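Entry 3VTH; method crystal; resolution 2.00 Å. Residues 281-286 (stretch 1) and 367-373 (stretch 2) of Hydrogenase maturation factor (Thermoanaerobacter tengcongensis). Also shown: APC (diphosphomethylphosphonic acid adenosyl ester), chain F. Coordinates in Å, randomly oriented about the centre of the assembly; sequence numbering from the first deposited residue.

Stretch 1 281-286: RPIVLL
Stretch 2 367-373: DDSVTSF

Strand 283-286 pairs in parallel with a short strand at Val370 and Thr371, through bridges Ile283-Val370 (CA-CA 4.7 Å) and Val284-Thr371 (CA-CA 4.9 Å); the end-to-end directions of the touching parts differ by 45°. Arg281 has phi/psi of 44/69°; Pro282 (-88/168°) leads into extended Ile283 (-69/131°) and Val284 (-117/132°). Val370 (-128/125°) and Thr371 (-141/-180°) are also extended. Three hydrogen bonds fix the register: Ile283 N to Ser369 O (2.9 Å), Thr371 N to Ile283 O (2.8 Å) and Leu285 N to Thr371 O (2.9 Å). Ile283 thus bonds to both neighbours of its bridge partner Val370, as parallel pairing requires. One water donates to Arg281 O (3.0 Å) and accepts from Ser369 N (2.9 Å); another lies 2.7 Å from Leu285 O and accepts from Phe373 N (2.9 Å).

Ile283 (chi1 m, chi2 t) and Val370 (chi1 t) share one face of the sheet, packing apolar Ile283 CD1 3.9 Å from Val370 CG2. Leu285 (m, t) extends this patch, its CD2 3.8 Å from Val370 CG1. The nucleotide analogue approaches Leu285 CD1 (3.6 Å from APC C2) and Val370 CG2 (3.7 Å from APC O4'). On the other face, Thr371 (chi1 t) directs its methyl CG2 to Pro282 CG (3.5 Å) and Val284 CG2 (4.0 Å; Val284 chi1 t), while its OG1 is hydrogen-bonded elsewhere in the structure.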

# COMPACT_ATOMS: atom_id res chain seq x y z
N ARG A 281 4.12 11.09 -1.19
CA ARG A 281 4.67 11.13 0.18
C ARG A 281 4.37 9.88 1.00
O ARG A 281 3.60 9.95 1.97
CB ARG A 281 4.16 12.39 0.93
CG ARG A 281 4.68 13.73 0.35
CD ARG A 281 6.15 13.91 0.64
NE ARG A 281 6.89 14.68 -0.38
CZ ARG A 281 7.65 15.75 -0.14
NH1 ARG A 281 7.78 16.23 1.10
NH2 ARG A 281 8.30 16.34 -1.14
N PRO A 282 4.98 8.73 0.64
CA PRO A 282 4.86 7.56 1.50
C PRO A 282 5.96 7.53 2.57
O PRO A 282 6.95 8.27 2.49
CB PRO A 282 5.12 6.41 0.53
CG PRO A 282 6.17 6.95 -0.37
CD PRO A 282 5.72 8.40 -0.60
N ILE A 283 5.77 6.63 3.54
CA ILE A 283 6.87 6.12 4.37
C ILE A 283 7.74 5.25 3.43
O ILE A 283 7.21 4.44 2.69
CB ILE A 283 6.29 5.22 5.49
CG1 ILE A 283 5.45 6.06 6.47
CG2 ILE A 283 7.42 4.43 6.21
CD1 ILE A 283 4.42 5.25 7.25
N VAL A 284 9.07 5.45 3.44
CA VAL A 284 9.95 4.64 2.62
C VAL A 284 10.87 3.87 3.56
O VAL A 284 11.46 4.46 4.45
CB VAL A 284 10.80 5.50 1.64
CG1 VAL A 284 11.74 4.63 0.77
CG2 VAL A 284 9.91 6.40 0.76
N LEU A 285 11.00 2.56 3.33
CA LEU A 285 11.90 1.74 4.14
C LEU A 285 13.32 1.88 3.63
O LEU A 285 13.61 1.60 2.46
CB LEU A 285 11.47 0.26 4.14
CG LEU A 285 10.01 0.02 4.58
CD1 LEU A 285 9.73 -1.46 4.59
CD2 LEU A 285 9.70 0.65 5.96
N LEU A 286 14.21 2.29 4.53
CA LEU A 286 15.58 2.65 4.19
C LEU A 286 16.55 1.94 5.11
O LEU A 286 16.27 1.80 6.30
CB LEU A 286 15.77 4.17 4.34
CG LEU A 286 14.91 5.08 3.46
CD1 LEU A 286 15.09 6.52 3.92
CD2 LEU A 286 15.27 4.95 1.97
N ASP A 367 -4.74 5.28 5.71
CA ASP A 367 -3.43 5.23 6.36
C ASP A 367 -2.30 5.74 5.48
O ASP A 367 -2.45 5.83 4.26
CB ASP A 367 -3.13 3.78 6.78
CG ASP A 367 -3.86 3.40 8.04
OD1 ASP A 367 -3.55 3.97 9.11
OD2 ASP A 367 -4.77 2.55 7.97
N ASP A 368 -1.16 6.04 6.08
CA ASP A 368 0.06 6.30 5.31
C ASP A 368 0.46 5.06 4.52
O ASP A 368 0.28 3.93 4.98
CB ASP A 368 1.22 6.69 6.24
CG ASP A 368 0.94 7.95 7.04
OD1 ASP A 368 0.10 8.78 6.60
OD2 ASP A 368 1.56 8.10 8.13
N SER A 369 0.97 5.28 3.31
CA SER A 369 1.54 4.20 2.51
C SER A 369 2.94 3.86 3.03
O SER A 369 3.58 4.70 3.66
CB SER A 369 1.65 4.61 1.04
OG SER A 369 0.36 4.69 0.47
N VAL A 370 3.36 2.62 2.81
CA VAL A 370 4.70 2.17 3.14
C VAL A 370 5.28 1.54 1.88
O VAL A 370 4.69 0.64 1.30
CB VAL A 370 4.71 1.13 4.30
CG1 VAL A 370 6.14 0.70 4.64
CG2 VAL A 370 4.01 1.73 5.56
N THR A 371 6.44 2.03 1.46
CA THR A 371 7.02 1.57 0.20
C THR A 371 8.53 1.42 0.29
O THR A 371 9.12 1.64 1.35
CB THR A 371 6.60 2.46 -0.98
OG1 THR A 371 6.80 1.74 -2.20
CG2 THR A 371 7.42 3.77 -0.98
N SER A 372 9.16 1.01 -0.80
CA SER A 372 10.59 0.74 -0.81
C SER A 372 11.03 0.65 -2.26
O SER A 372 10.19 0.60 -3.17
CB SER A 372 10.88 -0.61 -0.14
OG SER A 372 10.35 -1.70 -0.91
N PHE A 373 12.34 0.60 -2.48
CA PHE A 373 12.86 0.37 -3.82
C PHE A 373 13.83 -0.77 -3.73
O PHE A 373 14.76 -0.74 -2.92
CB PHE A 373 13.55 1.63 -4.39
CG PHE A 373 13.78 1.56 -5.88
CD1 PHE A 373 12.81 2.05 -6.76
CD2 PHE A 373 14.93 0.99 -6.39
CE1 PHE A 373 13.01 1.99 -8.16
CE2 PHE A 373 15.15 0.91 -7.79
CZ PHE A 373 14.17 1.41 -8.67
PG APC F . -1.69 -0.62 14.76
O1G APC F . -1.93 0.83 14.40
O2G APC F . -0.70 -0.76 15.89
O3G APC F . -2.94 -1.43 14.97
PB APC F . -0.09 -0.72 12.37
O1B APC F . -1.02 0.07 11.51
O2B APC F . 0.59 -1.88 11.67
O3B APC F . -0.99 -1.38 13.53
PA APC F . 1.50 1.99 12.45
O1A APC F . 2.64 2.57 13.25
O2A APC F . 0.30 2.85 12.33
C3A APC F . 1.13 0.35 13.20
O5' APC F . 1.95 1.68 10.94
C5' APC F . 3.29 1.80 10.46
C4' APC F . 3.58 0.60 9.57
O4' APC F . 4.89 0.81 9.01
C3' APC F . 3.64 -0.69 10.39
O3' APC F . 3.01 -1.79 9.71
C2' APC F . 5.12 -0.98 10.51
O2' APC F . 5.40 -2.37 10.74
C1' APC F . 5.67 -0.37 9.21
N9 APC F . 7.07 -0.05 9.47
C8 APC F . 7.57 0.98 10.19
N7 APC F . 8.92 0.90 10.23
C5 APC F . 9.28 -0.19 9.54
C6 APC F . 10.55 -0.88 9.19
N6 APC F . 11.74 -0.39 9.59
N1 APC F . 10.47 -2.01 8.45
C2 APC F . 9.30 -2.51 8.01
N3 APC F . 8.11 -1.96 8.29
C4 APC F . 8.05 -0.82 9.03
O HOH W 1 1.51 7.87 2.06
O HOH W 2 14.02 1.06 -0.18